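Local atomic coordinates of beta-galactoside-binding lectin (Gallus gallus, PDB entry 1QMJ), a protein that binds beta-galactosides such as lactose as a homodimeric galectin, and may take part in regulating differentiation. Residues Val4-Asp9 with Ile115-Val120; Gly13-Val18 with Glu85-Phe90; Lys21-Ala26 with Glu121-Val126. One frame throughout, in Å; residues are numbered along the deposited sequence.

Overall arrangement
The three interactions belong to the galectin beta-sandwich. Interaction 1 is a strand pair of one sheet, at its dimer edge; interaction 2 is a pair of the other, their centres about 12 Å apart. The sheets meet between them, with Leu118 CD2 3.9 Å from Val16 CG1. Interaction 3, its centre about 19 Å from both others, lies where the chain leaves strand 117-122 of the first sheet and enters strand 124-131 of the second. There Phe124 CE2 packs 3.9 Å from Val18 CG1. Interactions 2 and 3 lie away from the predicted galactoside site; in interaction 1 the Tyr117 side chain is about 10 Å from that of Trp67, part of that site.

Interaction 1. Residues Val4-Asp9 with Ile115-Val120; sequences VVTQLD and IQYLAV
Val4 and Tyr117 meet on one face of the sheet, where CG1 of Val4 comes 3.5 Å from CE2 of the ring. With that methyl anti to the backbone N (chi1 180°), the other branch, CG2, is turned to Ala119, its CB 4.1 Å away. Thr6 adds a second methyl to the same flank of the tyrosine, its CG2 lying 3.9 Å from Tyr117 CD2. On the opposite face Val5 faces Leu118, CB to CB at 4.2 Å. Leu8 joins them past Gln7: its CB meets Ile115 O at 3.5 Å, CG is anti to the carbonyl carbon (chi1 -71°), and CD1 ends 4.1 Å from Leu118 CB. Val5 and Leu118 are also a hydrogen-bonded antiparallel pair: Val5 N to Leu118 O is 2.8 Å and almost straight at 175°, and Leu118 N bonds back to Val5 O. Beyond Thr6 a weak bond runs from Leu8 N to Gln116 O, 3.4 Å. Gln116 and Tyr117 form a classic beta bulge opposite Gly34, ending the pairing of strands 117-122 and 29-33. Strand 4-6 pairs antiparallel with a strand of the second subunit, carrying the sheet across the dimer, while Val5 and Leu118 rest on Ile129 of strand 124-131.

Interaction 2. Residues Gly13-Val18 with Glu85-Phe90; sequences GECVKV and EICISF. With BME (beta-mercaptoethanol), chain D; BME (beta-mercaptoethanol), chain C.
Lys17 crosses Glu85 obliquely on the face of the sheet that it shares with Cys87, and its carbons run past both the glutamate and the cysteine sulfur. It begins at CB, 3.9 Å from Glu85 OE2. CG, set anti to the carbonyl carbon (chi1 -61°), comes to 3.4 Å from Cys87 SG. CD is then 3.4 Å from Glu85 OE2, and CE comes back beside the cysteine, 3.5 Å from Cys87 SG. At the tip NZ stops near the S2 sulfur of the beta-mercaptoethanol joined to Cys87 and 4.2 Å from Glu85 OE2, too far for a salt bridge, although the opposite charges probably still attract. The lysine thus meets its neighbours here mostly through its aliphatic stem.

Both cysteines are modified. Cys15 SG is bonded to S2 of one beta-mercaptoethanol at 2.0 Å, and Cys87 SG to S2 of another, as mixed disulfides probably acquired from the crystallisation liquor. Each adduct folds back on strand 85-90: Ser89 OG donates to O1 of the Cys15 adduct at 3.0 Å, and O1 of the Cys87 adduct donates to Glu85 O at 2.8 Å.

On the other face, Val16 with Ile88 and Val18 with Ile86 are hydrogen-bonded antiparallel pairs, each joined by two backbone bonds, with the Lys17-Cys87 pair non-hydrogen-bonded between them. The valines and isoleucines point into the sandwich, where Val16 and Val18 rest on strand 117-122 and Ile86 and Ile88 on strand 29-33. Within their own sheet, strand 16-22 has strand 124-131 as its other neighbour, and strand 83-90 has strand 94-98.

Interaction 3. Residues Lys21-Ala26 with Glu121-Val126; sequences KILSDA and EGDFKV
An antiparallel strand pair of the sandwich begins here, Lys21 against Lys125, just past the inverse gamma turn centred on Asp123 by which the chain enters strand 124-131, the outermost of its sheet within this chain. Lys125 N gives a 2.8 Å bond to Lys21 O. Two residues on, Leu23 N points almost straight at Asp123 O, with an angle of 172° at the hydrogen but a longer reach of 3.3 Å, and it stands above the carbonyl plane.

With CG anti to the backbone N, beside the carbonyl carbon (chi1 -168°), the Phe124 ring lies against Lys21 and Ile22. Lys21 N lies 3.9 Å above one face, offset toward the rim, while Ile22 CG1 comes in the ring plane to the edge, 4.0 Å from Phe124 CD1. The ring also stacks with that of Phe29, of strand 29-33 in the facing sheet.

Asp123 is gripped on its carbon side. Its CB touches Ala26 CB at 3.6 Å and Leu23 CD1 at 3.9 Å, the leucine crossing it at about a right angle. Its OD2 lies near Ala26 CA.

Asp123 thus accepts two main-chain N-H groups, Leu23 through its carbonyl and Lys27 through OD2. The Lys27 bond would be expected to help the carboxylate stay ionised, with Asp25 OD2, 5.5 Å from Asp123 OD1, probably opposing it slightly.

Interaction 1. Residues Val4-Asp9 with Ile115-Val120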
loop_
_atom_site.group_PDB
_atom_site.type_symbol
_atom_site.label_atom_id
_atom_site.label_comp_id
_atom_site.label_asym_id
_atom_site.label_seq_id
_atom_site.Cartn_x
_atom_site.Cartn_y
_atom_site.Cartn_z
ATOM N N VAL A 4 3.919 -1.190 5.581
ATOM C CA VAL A 4 4.228 -2.512 5.042
ATOM C C VAL A 4 3.051 -3.001 4.207
ATOM O O VAL A 4 1.888 -2.903 4.627
ATOM C CB VAL A 4 4.474 -3.507 6.183
ATOM C CG1 VAL A 4 4.797 -4.918 5.685
ATOM C CG2 VAL A 4 5.641 -3.112 7.088
ATOM N N VAL A 5 3.388 -3.511 3.043
ATOM C CA VAL A 5 2.401 -4.046 2.098
ATOM C C VAL A 5 2.693 -5.520 1.831
ATOM O O VAL A 5 3.824 -5.891 1.480
ATOM C CB VAL A 5 2.458 -3.282 0.772
ATOM C CG1 VAL A 5 1.231 -3.530 -0.110
ATOM C CG2 VAL A 5 2.538 -1.765 0.952
ATOM N N THR A 6 1.690 -6.331 2.070
ATOM C CA THR A 6 1.799 -7.783 1.878
ATOM C C THR A 6 0.660 -8.269 0.975
ATOM O O THR A 6 -0.196 -7.482 0.548
ATOM C CB THR A 6 1.730 -8.500 3.233
ATOM O OG1 THR A 6 0.619 -8.030 3.984
ATOM C CG2 THR A 6 2.982 -8.277 4.088
ATOM N N GLN A 7 0.692 -9.558 0.710
ATOM C CA GLN A 7 -0.303 -10.227 -0.143
ATOM C C GLN A 7 -0.173 -9.757 -1.598
ATOM O O GLN A 7 -1.140 -9.788 -2.371
ATOM C CB GLN A 7 -1.728 -9.909 0.326
ATOM C CG GLN A 7 -1.944 -10.138 1.822
ATOM C CD GLN A 7 -1.770 -11.598 2.242
ATOM O OE1 GLN A 7 -2.024 -12.504 1.447
ATOM N NE2 GLN A 7 -1.348 -11.886 3.458
ATOM N N LEU A 8 1.026 -9.326 -1.946
ATOM C CA LEU A 8 1.324 -8.848 -3.309
ATOM C C LEU A 8 1.699 -10.030 -4.199
ATOM O O LEU A 8 1.984 -11.134 -3.709
ATOM C CB LEU A 8 2.492 -7.861 -3.294
ATOM C CG LEU A 8 2.142 -6.509 -2.671
ATOM C CD1 LEU A 8 3.337 -5.555 -2.618
ATOM C CD2 LEU A 8 1.045 -5.760 -3.432
ATOM N N ASP A 9 1.688 -9.761 -5.488
ATOM C CA ASP A 9 2.020 -10.761 -6.506
ATOM C C ASP A 9 2.650 -10.086 -7.726
ATOM O O ASP A 9 2.289 -10.374 -8.875
ATOM C CB ASP A 9 0.757 -11.506 -6.948
ATOM C CG ASP A 9 1.052 -12.743 -7.807
ATOM O OD1 ASP A 9 2.261 -12.997 -8.181
ATOM O OD2 ASP A 9 0.092 -13.529 -8.159
ATOM N N ILE A 115 7.358 -10.606 -6.198
ATOM C CA ILE A 115 7.453 -9.839 -4.963
ATOM C C ILE A 115 6.113 -9.896 -4.243
ATOM O O ILE A 115 5.071 -9.620 -4.834
ATOM C CB ILE A 115 7.841 -8.364 -5.233
ATOM C CG1 ILE A 115 9.326 -8.278 -5.603
ATOM C CG2 ILE A 115 7.536 -7.490 -4.013
ATOM C CD1 ILE A 115 9.756 -6.935 -6.178
ATOM N N GLN A 116 6.142 -10.261 -2.969
ATOM C CA GLN A 116 4.924 -10.347 -2.185
ATOM C C GLN A 116 4.981 -9.424 -0.982
ATOM O O GLN A 116 3.995 -9.272 -0.263
ATOM C CB GLN A 116 4.722 -11.774 -1.695
ATOM C CG GLN A 116 4.795 -12.813 -2.786
ATOM C CD GLN A 116 4.643 -14.216 -2.246
ATOM O OE1 GLN A 116 5.515 -14.718 -1.537
ATOM N NE2 GLN A 116 3.526 -14.855 -2.567
ATOM N N TYR A 117 6.132 -8.797 -0.779
ATOM C CA TYR A 117 6.339 -7.926 0.365
ATOM C C TYR A 117 7.035 -6.635 -0.047
ATOM O O TYR A 117 7.971 -6.659 -0.847
ATOM C CB TYR A 117 7.192 -8.684 1.394
ATOM C CG TYR A 117 7.619 -7.899 2.616
ATOM C CD1 TYR A 117 8.801 -7.148 2.612
ATOM C CD2 TYR A 117 6.865 -7.939 3.787
ATOM C CE1 TYR A 117 9.217 -6.458 3.750
ATOM C CE2 TYR A 117 7.268 -7.253 4.929
ATOM C CZ TYR A 117 8.442 -6.518 4.905
ATOM O OH TYR A 117 8.833 -5.837 6.037
ATOM N N LEU A 118 6.572 -5.520 0.511
ATOM C CA LEU A 118 7.133 -4.197 0.249
ATOM C C LEU A 118 7.041 -3.435 1.558
ATOM O O LEU A 118 6.019 -3.485 2.228
ATOM C CB LEU A 118 6.320 -3.466 -0.836
ATOM C CG LEU A 118 6.623 -1.992 -1.182
ATOM C CD1 LEU A 118 8.017 -1.833 -1.749
ATOM C CD2 LEU A 118 5.619 -1.476 -2.192
ATOM N N ALA A 119 8.117 -2.773 1.953
ATOM C CA ALA A 119 8.107 -1.987 3.178
ATOM C C ALA A 119 8.954 -0.741 2.995
ATOM O O ALA A 119 10.010 -0.786 2.366
ATOM C CB ALA A 119 8.624 -2.806 4.339
ATOM N N VAL A 120 8.459 0.386 3.488
ATOM C CA VAL A 120 9.183 1.651 3.399
ATOM C C VAL A 120 9.494 2.056 4.828
ATOM O O VAL A 120 8.599 2.072 5.668
ATOM C CB VAL A 120 8.337 2.763 2.728
ATOM C CG1 VAL A 120 9.118 4.067 2.705
ATOM C CG2 VAL A 120 7.946 2.355 1.305
#

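Interaction 2. Residues Gly13-Val18 with Glu85-Phe90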
loop_
_atom_site.group_PDB
_atom_site.type_symbol
_atom_site.label_atom_id
_atom_site.label_comp_id
_atom_site.label_asym_id
_atom_site.label_seq_id
_atom_site.Cartn_x
_atom_site.Cartn_y
_atom_site.Cartn_z
ATOM N N GLY A 13 8.301 -7.714 -15.091
ATOM C CA GLY A 13 7.707 -6.842 -16.117
ATOM C C GLY A 13 6.874 -5.729 -15.465
ATOM O O GLY A 13 6.841 -4.587 -15.942
ATOM N N GLU A 14 6.211 -6.088 -14.382
ATOM C CA GLU A 14 5.364 -5.146 -13.632
ATOM C C GLU A 14 6.247 -4.113 -12.937
ATOM O O GLU A 14 7.394 -4.395 -12.567
ATOM C CB GLU A 14 4.539 -5.894 -12.594
ATOM C CG GLU A 14 3.514 -6.835 -13.224
ATOM C CD GLU A 14 2.827 -7.729 -12.198
ATOM O OE1 GLU A 14 2.365 -7.219 -11.109
ATOM O OE2 GLU A 14 2.710 -8.994 -12.424
ATOM N N CYS A 15 5.684 -2.938 -12.775
ATOM C CA CYS A 15 6.380 -1.812 -12.149
ATOM C C CYS A 15 5.660 -1.370 -10.869
ATOM O O CYS A 15 4.430 -1.237 -10.839
ATOM C CB CYS A 15 6.423 -0.636 -13.135
ATOM S SG CYS A 15 7.076 0.937 -12.389
ATOM N N VAL A 16 6.469 -1.162 -9.847
ATOM C CA VAL A 16 6.006 -0.697 -8.530
ATOM C C VAL A 16 6.586 0.687 -8.291
ATOM O O VAL A 16 7.807 0.866 -8.224
ATOM C CB VAL A 16 6.482 -1.641 -7.422
ATOM C CG1 VAL A 16 6.168 -1.113 -6.018
ATOM C CG2 VAL A 16 5.844 -3.028 -7.493
ATOM N N LYS A 17 5.707 1.647 -8.172
ATOM C CA LYS A 17 6.114 3.036 -7.963
ATOM C C LYS A 17 5.744 3.531 -6.575
ATOM O O LYS A 17 4.580 3.461 -6.160
ATOM C CB LYS A 17 5.426 3.952 -8.967
ATOM C CG LYS A 17 5.770 3.636 -10.419
ATOM C CD LYS A 17 5.160 4.646 -11.388
ATOM C CE LYS A 17 5.746 4.566 -12.794
ATOM N NZ LYS A 17 5.583 5.816 -13.549
ATOM N N VAL A 18 6.757 4.020 -5.902
ATOM C CA VAL A 18 6.614 4.584 -4.566
ATOM C C VAL A 18 6.925 6.072 -4.630
ATOM O O VAL A 18 8.054 6.476 -4.936
ATOM C CB VAL A 18 7.580 3.923 -3.579
ATOM C CG1 VAL A 18 7.508 4.543 -2.179
ATOM C CG2 VAL A 18 7.317 2.430 -3.385
ATOM N N GLU A 85 9.908 9.969 -6.699
ATOM C CA GLU A 85 9.164 8.776 -7.129
ATOM C C GLU A 85 10.180 7.693 -7.489
ATOM O O GLU A 85 11.043 7.890 -8.360
ATOM C CB GLU A 85 8.292 9.080 -8.359
ATOM C CG GLU A 85 7.479 7.858 -8.820
ATOM C CD GLU A 85 6.462 8.175 -9.923
ATOM O OE1 GLU A 85 6.806 8.903 -10.931
ATOM O OE2 GLU A 85 5.258 7.713 -9.845
ATOM N N ILE A 86 10.056 6.583 -6.808
ATOM C CA ILE A 86 10.950 5.438 -6.994
ATOM C C ILE A 86 10.203 4.300 -7.699
ATOM O O ILE A 86 9.173 3.816 -7.218
ATOM C CB ILE A 86 11.445 4.975 -5.622
ATOM C CG1 ILE A 86 12.226 6.069 -4.883
ATOM C CG2 ILE A 86 12.378 3.767 -5.696
ATOM C CD1 ILE A 86 12.248 5.878 -3.365
ATOM N N CYS A 87 10.751 3.903 -8.835
ATOM C CA CYS A 87 10.177 2.826 -9.661
ATOM C C CYS A 87 11.047 1.575 -9.565
ATOM O O CYS A 87 12.266 1.623 -9.790
ATOM C CB CYS A 87 10.093 3.276 -11.116
ATOM S SG CYS A 87 8.907 4.687 -11.359
ATOM N N ILE A 88 10.382 0.485 -9.234
ATOM C CA ILE A 88 11.032 -0.813 -9.064
ATOM C C ILE A 88 10.403 -1.887 -9.958
ATOM O O ILE A 88 9.175 -2.034 -10.015
ATOM C CB ILE A 88 10.898 -1.265 -7.608
ATOM C CG1 ILE A 88 11.632 -0.342 -6.632
ATOM C CG2 ILE A 88 11.457 -2.667 -7.362
ATOM C CD1 ILE A 88 11.204 -0.544 -5.177
ATOM N N SER A 89 11.290 -2.591 -10.617
ATOM C CA SER A 89 10.962 -3.705 -11.515
ATOM C C SER A 89 12.100 -4.711 -11.412
ATOM O O SER A 89 13.173 -4.407 -10.875
ATOM C CB SER A 89 10.807 -3.212 -12.961
ATOM O OG SER A 89 11.981 -2.538 -13.381
ATOM N N PHE A 90 11.870 -5.893 -11.916
ATOM C CA PHE A 90 12.886 -6.941 -11.859
ATOM C C PHE A 90 12.570 -8.066 -12.832
ATOM O O PHE A 90 11.505 -8.089 -13.458
ATOM C CB PHE A 90 12.940 -7.532 -10.441
ATOM C CG PHE A 90 11.798 -8.522 -10.162
ATOM C CD1 PHE A 90 10.494 -8.051 -9.958
ATOM C CD2 PHE A 90 12.060 -9.897 -10.112
ATOM C CE1 PHE A 90 9.454 -8.956 -9.708
ATOM C CE2 PHE A 90 11.019 -10.800 -9.863
ATOM C CZ PHE A 90 9.716 -10.330 -9.661
HETATM C C1 BME D . 9.544 0.557 -15.347
HETATM C C2 BME D . 9.417 1.619 -14.236
HETATM O O1 BME D . 10.239 -0.575 -14.854
HETATM S S2 BME D . 9.076 0.838 -12.630
HETATM C C1 BME C . 11.425 7.452 -12.081
HETATM C C2 BME C . 9.945 7.290 -12.432
HETATM O O1 BME C . 11.554 8.399 -11.046
HETATM S S2 BME C . 9.580 5.603 -12.987
#

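Interaction 3. Residues Lys21-Ala26 with Glu121-Val126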
loop_
_atom_site.group_PDB
_atom_site.type_symbol
_atom_site.label_atom_id
_atom_site.label_comp_id
_atom_site.label_asym_id
_atom_site.label_seq_id
_atom_site.Cartn_x
_atom_site.Cartn_y
_atom_site.Cartn_z
ATOM N N LYS A 21 8.079 11.941 -0.008
ATOM C CA LYS A 21 8.941 13.080 0.263
ATOM C C LYS A 21 9.969 12.727 1.329
ATOM O O LYS A 21 9.632 12.180 2.388
ATOM C CB LYS A 21 8.100 14.259 0.769
ATOM C CG LYS A 21 8.939 15.495 1.107
ATOM C CD LYS A 21 8.519 16.163 2.418
ATOM C CE LYS A 21 9.425 17.333 2.808
ATOM N NZ LYS A 21 9.427 18.415 1.813
ATOM N N ILE A 22 11.203 13.049 1.009
ATOM C CA ILE A 22 12.325 12.837 1.919
ATOM C C ILE A 22 12.291 13.977 2.937
ATOM O O ILE A 22 12.225 15.154 2.565
ATOM C CB ILE A 22 13.651 12.860 1.139
ATOM C CG1 ILE A 22 13.696 11.852 -0.016
ATOM C CG2 ILE A 22 14.864 12.537 2.012
ATOM C CD1 ILE A 22 14.860 12.101 -0.982
ATOM N N LEU A 23 12.328 13.615 4.206
ATOM C CA LEU A 23 12.287 14.608 5.305
ATOM C C LEU A 23 13.500 15.547 5.209
ATOM O O LEU A 23 14.587 15.145 4.780
ATOM C CB LEU A 23 12.302 13.905 6.655
ATOM C CG LEU A 23 11.095 12.986 6.865
ATOM C CD1 LEU A 23 10.900 12.589 8.327
ATOM C CD2 LEU A 23 9.769 13.616 6.425
ATOM N N SER A 24 13.264 16.781 5.619
ATOM C CA SER A 24 14.274 17.862 5.580
ATOM C C SER A 24 15.397 17.677 6.625
ATOM O O SER A 24 16.144 18.615 6.937
ATOM C CB SER A 24 13.604 19.208 5.850
ATOM O OG SER A 24 12.734 19.536 4.777
ATOM N N ASP A 25 15.503 16.476 7.148
ATOM C CA ASP A 25 16.538 16.136 8.153
ATOM C C ASP A 25 16.738 14.630 8.178
ATOM O O ASP A 25 17.081 14.045 9.215
ATOM C CB ASP A 25 16.107 16.608 9.539
ATOM C CG ASP A 25 14.624 16.377 9.807
ATOM O OD1 ASP A 25 13.746 17.137 9.246
ATOM O OD2 ASP A 25 14.252 15.423 10.591
ATOM N N ALA A 26 16.513 14.065 7.025
ATOM C CA ALA A 26 16.613 12.630 6.805
ATOM C C ALA A 26 18.044 12.121 6.985
ATOM O O ALA A 26 18.997 12.670 6.410
ATOM C CB ALA A 26 16.174 12.291 5.379
ATOM N N GLU A 121 10.761 2.340 5.113
ATOM C CA GLU A 121 11.169 2.739 6.458
ATOM C C GLU A 121 12.121 3.934 6.448
ATOM O O GLU A 121 12.621 4.350 5.397
ATOM C CB GLU A 121 11.790 1.555 7.214
ATOM C CG GLU A 121 13.017 0.952 6.552
ATOM C CD GLU A 121 13.553 -0.268 7.292
ATOM O OE1 GLU A 121 12.768 -1.214 7.540
ATOM O OE2 GLU A 121 14.763 -0.286 7.615
ATOM N N GLY A 122 12.353 4.492 7.630
ATOM C CA GLY A 122 13.235 5.633 7.744
ATOM C C GLY A 122 12.538 6.969 7.569
ATOM O O GLY A 122 11.318 7.097 7.734
ATOM N N ASP A 123 13.329 7.970 7.212
ATOM C CA ASP A 123 12.837 9.325 7.038
ATOM C C ASP A 123 12.286 9.604 5.652
ATOM O O ASP A 123 12.823 10.433 4.907
ATOM C CB ASP A 123 13.945 10.312 7.392
ATOM C CG ASP A 123 14.512 10.063 8.775
ATOM O OD1 ASP A 123 13.724 10.028 9.743
ATOM O OD2 ASP A 123 15.738 9.871 8.891
ATOM N N PHE A 124 11.203 8.909 5.319
ATOM C CA PHE A 124 10.534 9.070 4.037
ATOM C C PHE A 124 9.043 9.128 4.331
ATOM O O PHE A 124 8.541 8.400 5.194
ATOM C CB PHE A 124 10.843 7.884 3.112
ATOM C CG PHE A 124 10.431 8.095 1.674
ATOM C CD1 PHE A 124 11.108 8.999 0.864
ATOM C CD2 PHE A 124 9.391 7.356 1.118
ATOM C CE1 PHE A 124 10.766 9.165 -0.474
ATOM C CE2 PHE A 124 9.040 7.516 -0.226
ATOM C CZ PHE A 124 9.732 8.422 -1.020
ATOM N N LYS A 125 8.350 10.040 3.665
ATOM C CA LYS A 125 6.915 10.178 3.841
ATOM C C LYS A 125 6.232 9.695 2.559
ATOM O O LYS A 125 6.336 10.327 1.509
ATOM C CB LYS A 125 6.549 11.636 4.131
ATOM C CG LYS A 125 5.101 11.841 4.511
ATOM C CD LYS A 125 4.698 13.304 4.394
ATOM C CE LYS A 125 4.709 13.780 2.943
ATOM N NZ LYS A 125 3.729 13.049 2.078
ATOM N N VAL A 126 5.600 8.530 2.641
ATOM C CA VAL A 126 4.904 7.941 1.506
ATOM C C VAL A 126 3.641 8.749 1.195
ATOM O O VAL A 126 2.890 9.145 2.094
ATOM C CB VAL A 126 4.517 6.464 1.784
ATOM C CG1 VAL A 126 3.903 5.825 0.541
ATOM C CG2 VAL A 126 5.731 5.679 2.234
#